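Local coordinates for predicted sugar phosphatases of the HAD superfamily (PDB 2HX1), which probably hydrolyses phosphate esters of sugars as a magnesium-binding phosphatase of the HAD superfamily, at residues Y50-D55 against K79-G84. Numbering follows the deposited sequence. Where two conformers were deposited one is given.
Sequences YIVTND and KIISSG
A right-handed beta-alpha-beta crossover in the Rossmann-like core of the HAD fold brings strand 48-53, by way of helix 60-69, beside strand 80-82, the outermost strand at this end of the chain's six-stranded parallel sheet. The short strand axes approach to 4.8 Å with 17° between their directions, and the bonding follows the parallel pattern: Ile51 gives its N-H to Lys79 O at 2.7 Å and takes that of Ile81 on its own O, and Thr53 N donates in turn to Ile81 O at 3.0 Å. Each carbonyl is met nearly along its C=O axis. On one face Ile81 CG1 stands anti to its carbonyl carbon, and the side chain crosses that of Tyr50 obliquely, Ile81 CD1 lying 3.6 Å from Tyr50 CD1; Val52 lies alongside Ile81, and Met209 of helix 208-218 covers both. Ile51, Ile80 and Thr53 occupy the other face, where helix 60-69 packs on the two isoleucines.

In HAD phosphatases the second conserved motif ends this strand with a threonine or serine, a place that Thr53 probably fills; its side chain is about 8 Å, nearest atoms, from the bound magnesium. Its OG1, anti to the backbone N, appears to accept from Asp55 N, as in an ST turn. Where helix 83-94 begins, Ser83 N bonds to Thr53 O, more bent (137° at the hydrogen). Ser82, the N-cap of that helix, holds OG anti to its backbone N: the hydroxyl donates to Asp55 O at 2.8 Å, from above the carbonyl plane, and accepts from Gly84 N at 3.2 Å. An alanine at Ser82 would lose both bonds and would probably loosen the helix start and the turn at Asp55 together. Asp55 OD1 bonds to Ser57 OG, and the Asp55 side chain lies about 3 Å, nearest atoms, from a bound HEPES molecule.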
loop_
_atom_site.group_PDB
_atom_site.type_symbol
_atom_site.label_atom_id
_atom_site.label_comp_id
_atom_site.label_asym_id
_atom_site.label_seq_id
_atom_site.Cartn_x
_atom_site.Cartn_y
_atom_site.Cartn_z
ATOM N N TYR A 50 -33.268 0.977 12.376
ATOM C CA TYR A 50 -32.350 2.080 12.654
ATOM C C TYR A 50 -31.659 2.431 11.369
ATOM O O TYR A 50 -31.554 1.592 10.456
ATOM C CB TYR A 50 -31.270 1.717 13.655
ATOM C CG TYR A 50 -31.762 1.489 15.048
ATOM C CD1 TYR A 50 -31.953 2.554 15.928
ATOM C CD2 TYR A 50 -32.027 0.199 15.501
ATOM C CE1 TYR A 50 -32.412 2.328 17.237
ATOM C CE2 TYR A 50 -32.482 -0.027 16.766
ATOM C CZ TYR A 50 -32.675 1.031 17.634
ATOM O OH TYR A 50 -33.109 0.759 18.898
ATOM N N ILE A 51 -31.163 3.663 11.318
ATOM C CA ILE A 51 -30.221 4.083 10.301
ATOM C C ILE A 51 -28.852 4.071 10.966
ATOM O O ILE A 51 -28.695 4.649 12.035
ATOM C CB ILE A 51 -30.584 5.501 9.755
ATOM C CG1 ILE A 51 -31.908 5.421 8.972
ATOM C CG2 ILE A 51 -29.442 6.051 8.932
ATOM C CD1 ILE A 51 -32.513 6.717 8.594
ATOM N N VAL A 52 -27.890 3.379 10.354
ATOM C CA VAL A 52 -26.547 3.216 10.894
ATOM C C VAL A 52 -25.641 3.797 9.795
ATOM O O VAL A 52 -25.540 3.244 8.694
ATOM C CB VAL A 52 -26.223 1.746 11.160
ATOM C CG1 VAL A 52 -24.817 1.603 11.659
ATOM C CG2 VAL A 52 -27.239 1.172 12.137
ATOM N N THR A 53 -25.023 4.930 10.108
ATOM C CA THR A 53 -24.364 5.743 9.134
ATOM C C THR A 53 -23.002 6.192 9.652
ATOM O O THR A 53 -22.847 6.476 10.862
ATOM C CB THR A 53 -25.227 6.973 8.826
ATOM O OG1 THR A 53 -24.578 7.795 7.838
ATOM C CG2 THR A 53 -25.486 7.797 10.084
ATOM N N ASN A 54 -22.032 6.225 8.741
ATOM C CA ASN A 54 -20.705 6.787 8.995
ATOM C C ASN A 54 -20.633 8.310 8.766
ATOM O O ASN A 54 -19.559 8.882 8.709
ATOM C CB ASN A 54 -19.652 6.081 8.119
ATOM C CG ASN A 54 -19.312 4.697 8.618
ATOM O OD1 ASN A 54 -19.866 4.239 9.630
ATOM N ND2 ASN A 54 -18.399 4.005 7.908
ATOM N N ASP A 55 -21.774 8.964 8.612
ATOM C CA ASP A 55 -21.832 10.420 8.500
ATOM C C ASP A 55 -21.742 11.071 9.891
ATOM O O ASP A 55 -22.714 11.037 10.615
ATOM C CB ASP A 55 -23.131 10.794 7.790
ATOM C CG ASP A 55 -23.240 12.273 7.484
ATOM O OD1 ASP A 55 -22.472 13.097 8.033
ATOM O OD2 ASP A 55 -24.123 12.596 6.667
ATOM N N LYS A 79 -33.629 7.075 15.983
ATOM C CA LYS A 79 -33.451 5.965 15.050
ATOM C C LYS A 79 -32.140 6.074 14.278
ATOM O O LYS A 79 -31.805 5.165 13.523
ATOM C CB LYS A 79 -34.604 5.919 14.058
ATOM C CG LYS A 79 -35.994 5.980 14.688
ATOM C CD LYS A 79 -36.768 4.675 14.661
ATOM C CE LYS A 79 -38.276 4.929 14.957
ATOM N NZ LYS A 79 -38.933 6.056 14.160
ATOM N N ILE A 80 -31.426 7.192 14.454
ATOM C CA ILE A 80 -30.180 7.441 13.746
ATOM C C ILE A 80 -28.960 7.187 14.638
ATOM O O ILE A 80 -28.683 7.921 15.595
ATOM C CB ILE A 80 -30.143 8.853 13.157
ATOM C CG1 ILE A 80 -31.402 9.088 12.295
ATOM C CG2 ILE A 80 -28.888 9.048 12.313
ATOM C CD1 ILE A 80 -31.401 10.325 11.477
ATOM N N ILE A 81 -28.236 6.137 14.304
ATOM C CA ILE A 81 -27.002 5.801 14.987
ATOM C C ILE A 81 -25.852 6.167 14.062
ATOM O O ILE A 81 -25.714 5.616 12.986
ATOM C CB ILE A 81 -26.924 4.295 15.316
ATOM C CG1 ILE A 81 -28.194 3.816 16.048
ATOM C CG2 ILE A 81 -25.670 4.030 16.131
ATOM C CD1 ILE A 81 -28.388 2.272 16.011
ATOM N N SER A 82 -25.022 7.100 14.492
ATOM C CA SER A 82 -24.031 7.702 13.640
ATOM C C SER A 82 -22.652 7.563 14.252
ATOM O O SER A 82 -22.518 7.591 15.478
ATOM C CB SER A 82 -24.410 9.190 13.559
ATOM O OG SER A 82 -23.332 10.008 13.192
ATOM N N SER A 83 -21.623 7.510 13.419
ATOM C CA SER A 83 -20.265 7.339 13.939
ATOM C C SER A 83 -19.813 8.590 14.695
ATOM O O SER A 83 -18.932 8.511 15.549
ATOM C CB SER A 83 -19.279 6.956 12.843
ATOM O OG SER A 83 -19.113 8.006 11.935
ATOM N N GLY A 84 -20.446 9.729 14.433
ATOM C CA GLY A 84 -20.170 10.931 15.220
ATOM C C GLY A 84 -20.423 10.761 16.710
ATOM O O GLY A 84 -19.780 11.427 17.537
#